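Side-chain contacts in putative secreted protein (Streptomyces coelicolor A3, PDB 2QF9), which is of unknown function but is probably secreted and belongs to the DUF305 family of helical-bundle proteins, grouped with the ferritin-like proteins: residues T34-V39 with A166-K171; M101-T106 with E113-Q118; D62-P67 with C138-E143. All coordinates share one frame; numbering follows the deposited sequence.

Contact 1. Residues T34-V39 with A166-K171; sequences TDDEEV and AERGAK. With EDO (1,2-ethanediol), chain D.
Arg-168, just past the end of helix 141-167, is held by Asp-36 and Glu-38 in a salt-bridge network built round the N-cap of helix 37-63. The tight part centres on Arg-168 NH2. It gives one bond to Asp-36 OD2 (2.9 Å) and a straighter one, with an N-H...acceptor angle of 170°, to Glu-38 OE1, likewise 2.9 Å away. Both oxygens lie at the edge of the guanidinium, near its plane, but each acid uses a single oxygen, and the Asp-36 carboxylate stands 80° from that plane. Aspartate suits this place because, with CG anti to the backbone N (chi1 -176°), its short chain turns OD2 back over the first helical turn to accept from Val-39 N at 2.9 Å. The two donors reach OD2 from opposite faces of the carboxylate, Arg-168 on the syn side and Val-39 on the anti side, both tilted well out of its plane. The Val-39 CG2 methyl packs obliquely against the guanidinium, 3.8 Å from Arg-168 NE, while NE is engaged in a salt bridge with Glu-113 of helix 109-137 and Leu-164 O accepts from NH1.

The outer side is looser and wet. Glu-38 OE2 and Glu-167 OE1, like charges, stand 4.5 Å apart, and a water donates to Glu-38 OE1 and accepts from Arg-168 NH1. Beyond the capping carboxylate lies an ethanediol molecule, probably from the crystallisation liquor: its O2 accepts from Glu-38 N at 2.8 Å and donates to Asp-36 OD1 at 2.8 Å.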
ATOM      1  N   THR A  34     -16.779  -3.043 -11.211  1.00 13.37           N
ATOM      2  CA  THR A  34     -18.085  -3.053 -10.583  1.00 13.44           C
ATOM      3  C   THR A  34     -18.368  -1.789  -9.779  1.00 14.15           C
ATOM      4  O   THR A  34     -17.433  -1.124  -9.314  1.00 13.87           O
ATOM      5  CB  THR A  34     -18.291  -4.320  -9.708  1.00 12.97           C
ATOM      6  OG1 THR A  34     -19.635  -4.335  -9.211  1.00 13.31           O
ATOM      7  CG2 THR A  34     -17.271  -4.355  -8.521  1.00 12.26           C
ATOM      8  N   ASP A  35     -19.660  -1.483  -9.616  1.00 14.21           N
ATOM      9  CA  ASP A  35     -20.093  -0.408  -8.723  1.00 15.37           C
ATOM     10  C   ASP A  35     -20.488  -0.928  -7.345  1.00 14.74           C
ATOM     11  O   ASP A  35     -20.867  -0.151  -6.472  1.00 15.37           O
ATOM     12  CB  ASP A  35     -21.266   0.385  -9.333  1.00 15.94           C
ATOM     13  CG  ASP A  35     -20.846   1.247 -10.507  1.00 20.70           C
ATOM     14  OD1 ASP A  35     -19.712   1.778 -10.504  1.00 25.62           O
ATOM     15  OD2 ASP A  35     -21.669   1.395 -11.442  1.00 25.07           O
ATOM     16  N   ASP A  36     -20.394  -2.241  -7.138  1.00 13.73           N
ATOM     17  CA  ASP A  36     -20.900  -2.845  -5.909  1.00 13.37           C
ATOM     18  C   ASP A  36     -20.151  -2.369  -4.662  1.00 13.73           C
ATOM     19  O   ASP A  36     -18.942  -2.564  -4.557  1.00 13.22           O
ATOM     20  CB  ASP A  36     -20.836  -4.358  -5.973  1.00 12.59           C
ATOM     21  CG  ASP A  36     -21.438  -4.995  -4.757  1.00 11.84           C
ATOM     22  OD1 ASP A  36     -22.685  -4.915  -4.604  1.00 14.54           O
ATOM     23  OD2 ASP A  36     -20.677  -5.544  -3.929  1.00 11.86           O
ATOM     24  N   GLU A  37     -20.874  -1.770  -3.716  0.50 13.74           N
ATOM     25  CA  GLU A  37     -20.230  -1.158  -2.539  0.50 14.28           C
ATOM     26  C   GLU A  37     -19.527  -2.164  -1.604  0.50 13.80           C
ATOM     27  O   GLU A  37     -18.414  -1.906  -1.135  0.50 13.10           O
ATOM     28  CB  GLU A  37     -21.223  -0.269  -1.770  0.50 14.35           C
ATOM     29  CG  GLU A  37     -21.603   1.011  -2.519  0.50 15.01           C
ATOM     30  CD  GLU A  37     -22.915   1.638  -2.041  0.50 15.93           C
ATOM     31  OE1 GLU A  37     -22.849   2.727  -1.446  0.50 20.21           O
ATOM     32  OE2 GLU A  37     -24.008   1.066  -2.275  0.50 18.25           O
ATOM     33  N   GLU A  38     -20.170  -3.301  -1.347  1.00 13.61           N
ATOM     34  CA  GLU A  38     -19.615  -4.329  -0.444  1.00 13.72           C
ATOM     35  C   GLU A  38     -18.315  -4.895  -0.968  1.00 12.94           C
ATOM     36  O   GLU A  38     -17.307  -4.956  -0.241  1.00 12.91           O
ATOM     37  CB  GLU A  38     -20.592  -5.483  -0.287  1.00 12.94           C
ATOM     38  CG  GLU A  38     -21.662  -5.261   0.730  1.00 16.32           C
ATOM     39  CD  GLU A  38     -22.516  -6.485   0.846  1.00 17.84           C
ATOM     40  OE1 GLU A  38     -22.995  -6.968  -0.202  1.00 16.34           O
ATOM     41  OE2 GLU A  38     -22.674  -6.977   1.979  1.00 20.15           O
ATOM     42  N   VAL A  39     -18.322  -5.281  -2.239  1.00 11.80           N
ATOM     43  CA  VAL A  39     -17.102  -5.834  -2.859  1.00 11.45           C
ATOM     44  C   VAL A  39     -16.040  -4.748  -3.037  1.00 11.47           C
ATOM     45  O   VAL A  39     -14.860  -4.987  -2.753  1.00 10.91           O
ATOM     46  CB  VAL A  39     -17.425  -6.580  -4.183  1.00 11.76           C
ATOM     47  CG1 VAL A  39     -16.148  -6.948  -4.947  1.00 11.46           C
ATOM     48  CG2 VAL A  39     -18.250  -7.828  -3.864  1.00 11.69           C
ATOM     49  N   ALA A 166     -22.426 -16.584  -1.842  1.00 11.08           N
ATOM     50  CA  ALA A 166     -23.797 -17.135  -1.774  1.00 11.90           C
ATOM     51  C   ALA A 166     -24.854 -16.060  -2.102  1.00 12.78           C
ATOM     52  O   ALA A 166     -25.800 -16.293  -2.880  1.00 12.83           O
ATOM     53  CB  ALA A 166     -24.051 -17.740  -0.430  1.00 11.78           C
ATOM     54  N   GLU A 167     -24.672 -14.874  -1.537  1.00 12.74           N
ATOM     55  CA  GLU A 167     -25.611 -13.770  -1.770  1.00 13.94           C
ATOM     56  C   GLU A 167     -25.649 -13.330  -3.236  1.00 13.71           C
ATOM     57  O   GLU A 167     -26.653 -12.763  -3.699  1.00 13.84           O
ATOM     58  CB  GLU A 167     -25.314 -12.606  -0.813  1.00 14.59           C
ATOM     59  CG  GLU A 167     -25.826 -12.929   0.598  1.00 15.86           C
ATOM     60  CD  GLU A 167     -25.367 -11.976   1.695  1.00 17.40           C
ATOM     61  OE1 GLU A 167     -24.569 -11.043   1.453  1.00 20.89           O
ATOM     62  OE2 GLU A 167     -25.836 -12.180   2.837  1.00 24.56           O
ATOM     63  N   ARG A 168     -24.569 -13.627  -3.968  1.00 12.84           N
ATOM     64  CA  ARG A 168     -24.474 -13.340  -5.396  1.00 13.33           C
ATOM     65  C   ARG A 168     -24.799 -14.573  -6.270  1.00 13.97           C
ATOM     66  O   ARG A 168     -24.558 -14.570  -7.468  1.00 14.81           O
ATOM     67  CB  ARG A 168     -23.104 -12.724  -5.736  1.00 12.13           C
ATOM     68  CG  ARG A 168     -23.014 -11.246  -5.354  1.00 12.48           C
ATOM     69  CD  ARG A 168     -21.578 -10.768  -5.036  1.00 12.97           C
ATOM     70  NE  ARG A 168     -21.623  -9.426  -4.453  1.00 12.91           N
ATOM     71  CZ  ARG A 168     -21.986  -9.136  -3.201  1.00 13.60           C
ATOM     72  NH1 ARG A 168     -22.354 -10.081  -2.344  1.00 13.21           N
ATOM     73  NH2 ARG A 168     -22.023  -7.867  -2.804  1.00 14.12           N
ATOM     74  N   GLY A 169     -25.363 -15.616  -5.655  1.00 14.14           N
ATOM     75  CA  GLY A 169     -25.818 -16.792  -6.391  1.00 14.48           C
ATOM     76  C   GLY A 169     -24.684 -17.681  -6.873  1.00 14.11           C
ATOM     77  O   GLY A 169     -24.811 -18.378  -7.882  1.00 14.62           O
ATOM     78  N   ALA A 170     -23.571 -17.655  -6.149  1.00 13.59           N
ATOM     79  CA  ALA A 170     -22.386 -18.414  -6.527  1.00 13.53           C
ATOM     80  C   ALA A 170     -21.726 -19.067  -5.308  1.00 13.58           C
ATOM     81  O   ALA A 170     -22.223 -18.957  -4.170  1.00 12.87           O
ATOM     82  CB  ALA A 170     -21.392 -17.494  -7.291  1.00 13.84           C
ATOM     83  N   LYS A 171     -20.603 -19.746  -5.548  1.00 13.98           N
ATOM     84  CA  LYS A 171     -19.817 -20.384  -4.496  1.00 15.07           C
ATOM     85  C   LYS A 171     -18.328 -20.349  -4.857  1.00 16.10           C
ATOM     86  O   LYS A 171     -17.945 -19.825  -5.919  1.00 16.23           O
ATOM     87  CB  LYS A 171     -20.281 -21.831  -4.282  1.00 14.78           C
ATOM     88  CG  LYS A 171     -20.111 -22.703  -5.520  1.00 14.99           C
ATOM     89  CD  LYS A 171     -20.701 -24.099  -5.344  1.00 17.07           C
ATOM     90  CE  LYS A 171     -19.941 -24.913  -4.288  1.00 19.91           C
ATOM     91  NZ  LYS A 171     -20.558 -26.288  -4.133  1.00 22.45           N
TER
HETATM   92  C1  EDO D   2     -24.690  -2.427  -3.073  1.00 17.56           C
HETATM   93  O1  EDO D   2     -23.787  -1.455  -3.659  1.00 17.20           O
HETATM   94  C2  EDO D   2     -24.123  -3.100  -1.819  1.00 17.12           C
HETATM   95  O2  EDO D   2     -22.850  -3.702  -2.115  1.00 14.67           O
HETATM   96  O   HOH W   1     -24.291  -9.339  -0.333  1.00 18.53           O

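Contact 2. Residues M101-T106 with E113-Q118; sequences MKKLGT and EVYYLQ
Leu-104 and Tyr-115 bring the two backbones closest, with CA atoms 6.5 Å apart, where a pair of helical segments joined by a short connection fold back on each other. The local axes approach to 9.6 Å and run nearly antiparallel, at 154°, as in a helical hairpin. No hydrogen bond crosses between them, and side chains do the joining.

Tyr-115 has the largest share of the contact. Lys-103 runs its aliphatic chain across one face of the ring at about a right angle, with CE 3.3 Å from Tyr-115 CE1 in a CH-pi contact. A bend at the last torsion (chi4 69°) then leaves the ammonium above the same ring, NZ 4.9 Å from the centroid and 19° off the normal, a cation-pi interaction. Lysine suits the place, since its methylenes cover the aromatic surface while its charged end stays near solvent. The backbone side of Leu-104 lies beside the tyrosine, oblique to its ring, with CB 4.0 Å from Tyr-115 CD2. An alanine in place of Tyr-115 would probably leave the Lys-103 chain without the ring beneath it, free to swing, and open a gap beside Leu-104 CB. Deeper in, Leu-104 CD1 presses on the backbone of the longer helix, 3.8 Å from Tyr-116 N, and CD2 lies at the edge of the Tyr-116 ring.

Tyr-116 continues inward to touch Val-30 of helix 8-31 and Ala-43 and Ile-46 of helix 37-63, its hydroxyl hydrogen-bonded to Ser-27. Leu-117 packs on helices 37-63 and 141-167, and the selenomethionine Met-101 rests on helix 8-31, which places the short helix 98-106 against the outside of the bundle.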
HETATM    1  N   MSE A 101      -5.993 -13.504 -14.090  1.00 11.45           N
HETATM    2  CA  MSE A 101      -5.912 -12.039 -13.923  1.00 12.76           C
HETATM    3  C   MSE A 101      -6.482 -11.310 -15.143  1.00 12.51           C
HETATM    4  O   MSE A 101      -7.200 -10.324 -15.002  1.00 12.92           O
HETATM    5  CB  MSE A 101      -4.473 -11.593 -13.653  1.00 12.45           C
HETATM    6  CG  MSE A 101      -3.871 -12.172 -12.387  1.00 13.42           C
HETATM    7 SE   MSE A 101      -4.771 -11.524 -10.753  1.00 15.24          SE
HETATM    8  CE  MSE A 101      -3.977  -9.718 -10.708  1.00 16.29           C
ATOM      9  N   LYS A 102      -6.170 -11.805 -16.335  1.00 13.65           N
ATOM     10  CA  LYS A 102      -6.727 -11.254 -17.563  1.00 14.55           C
ATOM     11  C   LYS A 102      -8.257 -11.383 -17.579  1.00 13.47           C
ATOM     12  O   LYS A 102      -8.959 -10.414 -17.895  1.00 13.52           O
ATOM     13  CB  LYS A 102      -6.124 -11.945 -18.784  1.00 14.56           C
ATOM     14  CG  LYS A 102      -6.722 -11.462 -20.111  1.00 17.49           C
ATOM     15  CD  LYS A 102      -6.182 -12.256 -21.296  1.00 18.48           C
ATOM     16  CE  LYS A 102      -6.589 -11.585 -22.597  1.00 24.66           C
ATOM     17  NZ  LYS A 102      -8.038 -11.787 -22.837  1.00 28.59           N
ATOM     18  N   LYS A 103      -8.760 -12.572 -17.231  1.00 13.10           N
ATOM     19  CA  LYS A 103     -10.193 -12.837 -17.261  1.00 13.12           C
ATOM     20  C   LYS A 103     -10.906 -11.860 -16.342  1.00 12.58           C
ATOM     21  O   LYS A 103     -11.909 -11.260 -16.732  1.00 13.11           O
ATOM     22  CB  LYS A 103     -10.514 -14.284 -16.868  1.00 13.79           C
ATOM     23  CG  LYS A 103     -11.986 -14.605 -16.926  1.00 15.84           C
ATOM     24  CD  LYS A 103     -12.230 -16.068 -16.610  1.00 20.71           C
ATOM     25  CE  LYS A 103     -13.609 -16.277 -15.987  1.00 25.32           C
ATOM     26  NZ  LYS A 103     -14.720 -16.052 -16.940  1.00 30.18           N
ATOM     27  N   LEU A 104     -10.367 -11.672 -15.135  1.00 12.13           N
ATOM     28  CA  LEU A 104     -10.973 -10.759 -14.159  1.00 12.47           C
ATOM     29  C   LEU A 104     -11.211  -9.372 -14.759  1.00 13.09           C
ATOM     30  O   LEU A 104     -12.286  -8.776 -14.581  1.00 12.60           O
ATOM     31  CB  LEU A 104     -10.094 -10.637 -12.893  1.00 12.41           C
ATOM     32  CG  LEU A 104     -10.626  -9.707 -11.794  1.00 12.98           C
ATOM     33  CD1 LEU A 104     -11.973 -10.181 -11.255  1.00 12.84           C
ATOM     34  CD2 LEU A 104      -9.607  -9.615 -10.674  1.00 13.14           C
ATOM     35  N   GLY A 105     -10.197  -8.889 -15.474  1.00 12.99           N
ATOM     36  CA  GLY A 105     -10.215  -7.591 -16.116  1.00 14.20           C
ATOM     37  C   GLY A 105     -11.215  -7.451 -17.249  1.00 15.38           C
ATOM     38  O   GLY A 105     -11.510  -6.317 -17.657  1.00 16.41           O
ATOM     39  N   THR A 106     -11.727  -8.578 -17.757  1.00 14.99           N
ATOM     40  CA  THR A 106     -12.733  -8.584 -18.848  1.00 15.51           C
ATOM     41  C   THR A 106     -14.183  -8.637 -18.341  1.00 15.49           C
ATOM     42  O   THR A 106     -15.125  -8.409 -19.110  1.00 15.28           O
ATOM     43  CB  THR A 106     -12.553  -9.778 -19.826  1.00 15.92           C
ATOM     44  OG1 THR A 106     -12.919 -10.994 -19.163  1.00 16.83           O
ATOM     45  CG2 THR A 106     -11.106  -9.865 -20.374  1.00 17.44           C
ATOM     46  N   GLU A 113     -17.519  -9.432  -9.608  1.00 10.33           N
ATOM     47  CA  GLU A 113     -17.547  -9.614  -8.149  1.00  9.76           C
ATOM     48  C   GLU A 113     -17.330 -11.087  -7.785  1.00 10.48           C
ATOM     49  O   GLU A 113     -16.469 -11.427  -6.957  1.00  9.85           O
ATOM     50  CB  GLU A 113     -18.893  -9.142  -7.577  1.00 10.80           C
ATOM     51  CG  GLU A 113     -19.125  -7.643  -7.711  1.00 10.59           C
ATOM     52  CD  GLU A 113     -20.607  -7.292  -7.676  1.00 11.94           C
ATOM     53  OE1 GLU A 113     -21.318  -7.894  -6.857  1.00 13.72           O
ATOM     54  OE2 GLU A 113     -21.034  -6.429  -8.466  1.00 11.76           O
ATOM     55  N   VAL A 114     -18.103 -11.964  -8.426  1.00 10.21           N
ATOM     56  CA  VAL A 114     -18.018 -13.399  -8.133  1.00 10.06           C
ATOM     57  C   VAL A 114     -16.616 -13.918  -8.434  1.00  9.77           C
ATOM     58  O   VAL A 114     -16.014 -14.639  -7.628  1.00  9.32           O
ATOM     59  CB  VAL A 114     -19.096 -14.161  -8.943  1.00 10.22           C
ATOM     60  CG1 VAL A 114     -18.824 -15.674  -8.973  1.00 11.20           C
ATOM     61  CG2 VAL A 114     -20.492 -13.854  -8.335  1.00 10.38           C
ATOM     62  N   TYR A 115     -16.097 -13.546  -9.587  1.00 10.38           N
ATOM     63  CA  TYR A 115     -14.794 -14.073 -10.022  1.00 10.35           C
ATOM     64  C   TYR A 115     -13.682 -13.599  -9.086  1.00 10.15           C
ATOM     65  O   TYR A 115     -12.818 -14.383  -8.712  1.00  9.95           O
ATOM     66  CB  TYR A 115     -14.500 -13.686 -11.466  1.00 11.42           C
ATOM     67  CG  TYR A 115     -13.428 -14.572 -12.083  1.00 11.94           C
ATOM     68  CD1 TYR A 115     -13.667 -15.940 -12.273  1.00 15.63           C
ATOM     69  CD2 TYR A 115     -12.201 -14.058 -12.475  1.00 12.74           C
ATOM     70  CE1 TYR A 115     -12.694 -16.767 -12.836  1.00 17.21           C
ATOM     71  CE2 TYR A 115     -11.224 -14.870 -13.031  1.00 13.84           C
ATOM     72  CZ  TYR A 115     -11.475 -16.224 -13.214  1.00 16.66           C
ATOM     73  OH  TYR A 115     -10.519 -17.062 -13.761  1.00 17.39           O
ATOM     74  N   TYR A 116     -13.756 -12.335  -8.673  1.00  9.78           N
ATOM     75  CA  TYR A 116     -12.828 -11.762  -7.687  1.00  9.44           C
ATOM     76  C   TYR A 116     -12.905 -12.520  -6.360  1.00  9.67           C
ATOM     77  O   TYR A 116     -11.881 -12.897  -5.783  1.00 10.09           O
ATOM     78  CB  TYR A 116     -13.179 -10.285  -7.469  1.00  9.59           C
ATOM     79  CG  TYR A 116     -12.433  -9.642  -6.336  1.00  8.28           C
ATOM     80  CD1 TYR A 116     -11.085  -9.260  -6.479  1.00 10.12           C
ATOM     81  CD2 TYR A 116     -13.062  -9.432  -5.090  1.00  9.68           C
ATOM     82  CE1 TYR A 116     -10.393  -8.662  -5.430  1.00 10.25           C
ATOM     83  CE2 TYR A 116     -12.380  -8.843  -4.032  1.00  8.54           C
ATOM     84  CZ  TYR A 116     -11.044  -8.464  -4.197  1.00  9.67           C
ATOM     85  OH  TYR A 116     -10.374  -7.868  -3.169  1.00  9.93           O
ATOM     86  N   LEU A 117     -14.124 -12.723  -5.870  1.00  8.56           N
ATOM     87  CA  LEU A 117     -14.329 -13.454  -4.629  1.00  8.88           C
ATOM     88  C   LEU A 117     -13.795 -14.887  -4.699  1.00  9.69           C
ATOM     89  O   LEU A 117     -13.243 -15.388  -3.735  1.00  9.81           O
ATOM     90  CB  LEU A 117     -15.800 -13.424  -4.219  1.00  8.56           C
ATOM     91  CG  LEU A 117     -16.312 -12.033  -3.816  1.00  7.70           C
ATOM     92  CD1 LEU A 117     -17.830 -12.045  -3.855  1.00  9.01           C
ATOM     93  CD2 LEU A 117     -15.780 -11.589  -2.438  1.00  8.99           C
ATOM     94  N   GLN A 118     -13.953 -15.528  -5.851  1.00  9.58           N
ATOM     95  CA  GLN A 118     -13.436 -16.894  -6.035  1.00 10.29           C
ATOM     96  C   GLN A 118     -11.906 -16.909  -6.051  1.00 10.45           C
ATOM     97  O   GLN A 118     -11.279 -17.716  -5.343  1.00 10.56           O
ATOM     98  CB  GLN A 118     -13.986 -17.483  -7.320  1.00 10.48           C
ATOM     99  CG  GLN A 118     -15.469 -17.851  -7.203  1.00 10.94           C
ATOM    100  CD  GLN A 118     -16.085 -18.187  -8.558  1.00 14.41           C
ATOM    101  OE1 GLN A 118     -15.611 -17.742  -9.594  1.00 14.64           O
ATOM    102  NE2 GLN A 118     -17.160 -18.973  -8.542  1.00 14.08           N
TER

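Contact 3. Residues D62-P67 with C138-E143; sequences DLWALP and CTVGVE
The Trp-64 indole meets segment 138-143 with the rim of its six-membered ring, and nothing from that segment stacks over either face. Glu-143 OE1 lies at the edge, close to the ring plane, 3.5 Å from Trp-64 CH2, with the carboxylate turned 27° from the indole. The electron-rich oxygen thus faces the aromatic C-H edge rather than the pi cloud, and a second acid, Asp-9 of helix 8-31, lies close to it. Extended from CG on, and swung away from its own N-H (chi1 -167°), Glu-143 brings OE1 to the ring edge. Val-140 comes at the ring obliquely, CG2 3.8 Å from Trp-64 CZ2, and its branched side chain offers both methyls to the indole.

The contact lies at one end of a ferritin-like four-helix bundle, between the close of helix 37-63 and the start of helix 141-167. A Schellman motif ends the first, with Ala-65 at positive phi and its N bonded to Asp-62 O at 2.9 Å. Val-140 is the N-cap residue of the second, and its own N bonds to Asp-9. Two residues earlier, Cys-138 forms a disulfide with Cys-134 of helix 109-137. Leu-63 of the second subunit packs against Trp-64 and Val-142.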
ATOM      1  N   ASP A  62      15.091  -4.692   3.703  0.70 12.50           N
ATOM      2  CA  ASP A  62      15.975  -3.562   3.491  0.70 13.09           C
ATOM      3  C   ASP A  62      16.848  -3.303   4.716  0.70 13.29           C
ATOM      4  O   ASP A  62      18.074  -3.219   4.592  0.70 13.54           O
ATOM      5  CB  ASP A  62      15.167  -2.324   3.110  0.70 12.96           C
ATOM      6  CG  ASP A  62      14.750  -2.331   1.650  0.70 14.81           C
ATOM      7  OD1 ASP A  62      15.225  -3.215   0.881  0.70 17.31           O
ATOM      8  OD2 ASP A  62      13.947  -1.451   1.265  0.70 15.20           O
ATOM      9  N   LEU A  63      16.215  -3.213   5.888  1.00 13.34           N
ATOM     10  CA  LEU A  63      16.916  -2.979   7.152  1.00 14.41           C
ATOM     11  C   LEU A  63      17.967  -4.083   7.417  1.00 14.45           C
ATOM     12  O   LEU A  63      19.076  -3.811   7.929  1.00 15.53           O
ATOM     13  CB  LEU A  63      15.909  -2.928   8.298  1.00 14.00           C
ATOM     14  CG  LEU A  63      16.382  -2.531   9.702  1.00 15.59           C
ATOM     15  CD1 LEU A  63      16.771  -1.072   9.766  1.00 17.87           C
ATOM     16  CD2 LEU A  63      15.282  -2.786  10.707  1.00 16.27           C
ATOM     17  N   TRP A  64      17.618  -5.310   7.031  1.00 13.05           N
ATOM     18  CA  TRP A  64      18.498  -6.465   7.185  1.00 14.17           C
ATOM     19  C   TRP A  64      19.560  -6.591   6.079  1.00 13.93           C
ATOM     20  O   TRP A  64      20.375  -7.523   6.116  1.00 14.40           O
ATOM     21  CB  TRP A  64      17.676  -7.750   7.250  1.00 14.40           C
ATOM     22  CG  TRP A  64      16.731  -7.834   8.424  1.00 14.54           C
ATOM     23  CD1 TRP A  64      16.882  -7.241   9.653  1.00 15.62           C
ATOM     24  CD2 TRP A  64      15.528  -8.606   8.500  1.00 15.68           C
ATOM     25  NE1 TRP A  64      15.831  -7.564  10.468  1.00 16.04           N
ATOM     26  CE2 TRP A  64      14.990  -8.413   9.794  1.00 14.62           C
ATOM     27  CE3 TRP A  64      14.841  -9.429   7.593  1.00 14.75           C
ATOM     28  CZ2 TRP A  64      13.784  -9.015  10.208  1.00 15.55           C
ATOM     29  CZ3 TRP A  64      13.640 -10.035   8.007  1.00 16.03           C
ATOM     30  CH2 TRP A  64      13.137  -9.831   9.308  1.00 14.18           C
ATOM     31  N   ALA A  65      19.562  -5.667   5.121  1.00 13.75           N
ATOM     32  CA  ALA A  65      20.456  -5.720   3.944  1.00 14.46           C
ATOM     33  C   ALA A  65      20.363  -7.052   3.177  1.00 15.32           C
ATOM     34  O   ALA A  65      21.388  -7.659   2.816  1.00 15.55           O
ATOM     35  CB  ALA A  65      21.904  -5.428   4.340  1.00 13.83           C
ATOM     36  N   LEU A  66      19.138  -7.518   2.955  1.00 15.92           N
ATOM     37  CA  LEU A  66      18.899  -8.772   2.233  1.00 17.49           C
ATOM     38  C   LEU A  66      18.184  -8.463   0.913  1.00 18.87           C
ATOM     39  O   LEU A  66      17.305  -7.609   0.878  1.00 18.65           O
ATOM     40  CB  LEU A  66      18.101  -9.749   3.096  1.00 17.37           C
ATOM     41  CG  LEU A  66      18.739 -10.271   4.390  1.00 18.32           C
ATOM     42  CD1 LEU A  66      17.788 -11.176   5.161  1.00 19.61           C
ATOM     43  CD2 LEU A  66      20.055 -11.008   4.118  1.00 20.74           C
ATOM     44  N   PRO A  67      18.603  -9.112  -0.195  1.00 20.33           N
ATOM     45  CA  PRO A  67      17.932  -8.886  -1.479  1.00 21.38           C
ATOM     46  C   PRO A  67      16.425  -9.165  -1.410  1.00 22.20           C
ATOM     47  O   PRO A  67      15.994 -10.075  -0.710  1.00 21.02           O
ATOM     48  CB  PRO A  67      18.611  -9.912  -2.398  1.00 21.89           C
ATOM     49  CG  PRO A  67      19.972 -10.081  -1.810  1.00 21.83           C
ATOM     50  CD  PRO A  67      19.729 -10.061  -0.333  1.00 20.78           C
ATOM     51  N   CYS A 138       9.621 -19.139  11.275  1.00 18.03           N
ATOM     52  CA  CYS A 138      10.208 -17.819  11.520  1.00 17.27           C
ATOM     53  C   CYS A 138      10.751 -17.686  12.943  1.00 17.56           C
ATOM     54  O   CYS A 138      10.237 -18.318  13.891  1.00 16.80           O
ATOM     55  CB  CYS A 138       9.194 -16.708  11.254  1.00 17.19           C
ATOM     56  SG  CYS A 138       8.817 -16.519   9.475  1.00 18.14           S
ATOM     57  N   THR A 139      11.772 -16.844  13.072  1.00 17.45           N
ATOM     58  CA  THR A 139      12.433 -16.588  14.358  1.00 18.26           C
ATOM     59  C   THR A 139      12.286 -15.133  14.845  1.00 17.67           C
ATOM     60  O   THR A 139      12.463 -14.846  16.035  1.00 18.48           O
ATOM     61  CB  THR A 139      13.942 -16.982  14.309  1.00 18.56           C
ATOM     62  OG1 THR A 139      14.663 -16.054  13.490  1.00 21.26           O
ATOM     63  CG2 THR A 139      14.136 -18.384  13.750  1.00 19.31           C
ATOM     64  N   VAL A 140      11.978 -14.215  13.930  1.00 16.75           N
ATOM     65  CA  VAL A 140      11.806 -12.808  14.271  1.00 16.50           C
ATOM     66  C   VAL A 140      10.395 -12.559  14.820  1.00 16.43           C
ATOM     67  O   VAL A 140       9.389 -12.831  14.146  1.00 16.40           O
ATOM     68  CB  VAL A 140      12.089 -11.877  13.048  1.00 16.08           C
ATOM     69  CG1 VAL A 140      11.760 -10.441  13.386  1.00 16.70           C
ATOM     70  CG2 VAL A 140      13.539 -12.006  12.585  1.00 16.49           C
ATOM     71  N   GLY A 141      10.336 -12.057  16.048  1.00 15.90           N
ATOM     72  CA  GLY A 141       9.084 -11.954  16.790  1.00 15.66           C
ATOM     73  C   GLY A 141       8.003 -11.184  16.053  1.00 15.80           C
ATOM     74  O   GLY A 141       6.874 -11.660  15.933  1.00 15.93           O
ATOM     75  N   VAL A 142       8.348  -9.993  15.543  1.00 15.35           N
ATOM     76  CA  VAL A 142       7.355  -9.153  14.877  1.00 15.76           C
ATOM     77  C   VAL A 142       6.819  -9.830  13.597  1.00 15.00           C
ATOM     78  O   VAL A 142       5.646  -9.678  13.256  1.00 14.29           O
ATOM     79  CB  VAL A 142       7.902  -7.719  14.607  1.00 16.42           C
ATOM     80  CG1 VAL A 142       9.124  -7.740  13.686  1.00 17.12           C
ATOM     81  CG2 VAL A 142       6.825  -6.814  14.082  1.00 18.71           C
ATOM     82  N   GLU A 143       7.690 -10.572  12.923  1.00 14.37           N
ATOM     83  CA  GLU A 143       7.329 -11.314  11.704  1.00 15.07           C
ATOM     84  C   GLU A 143       6.432 -12.519  11.997  1.00 15.54           C
ATOM     85  O   GLU A 143       5.452 -12.752  11.277  1.00 15.09           O
ATOM     86  CB  GLU A 143       8.577 -11.746  10.942  1.00 15.12           C
ATOM     87  CG  GLU A 143       8.258 -12.233   9.537  1.00 16.27           C
ATOM     88  CD  GLU A 143       9.489 -12.489   8.690  1.00 17.11           C
ATOM     89  OE1 GLU A 143      10.615 -12.200   9.149  1.00 17.68           O
ATOM     90  OE2 GLU A 143       9.319 -12.973   7.553  1.00 15.52           O
TER

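In the fold
From the N terminus the chain runs down helix 8-31 and turns into helix 37-63, whose start is tied by contact 1 to the far end of helix 141-167, closing the widest loop. Contact 3 joins the opposite ends of the same two helices and closes a smaller loop within it; the centres of the two are about 38 Å apart, on opposite sides of the chain's centre. Innermost is contact 2, a local pairing of helix 98-106 with helix 109-137. The three loops nest without crossing. Contacts 1 and 2 touch chiefly through Glu-113, which meets both Thr-34 and Arg-168, with Ala-170 on Val-114 as well, so three bundle helices converge there, while contact 3 stands apart near the second subunit.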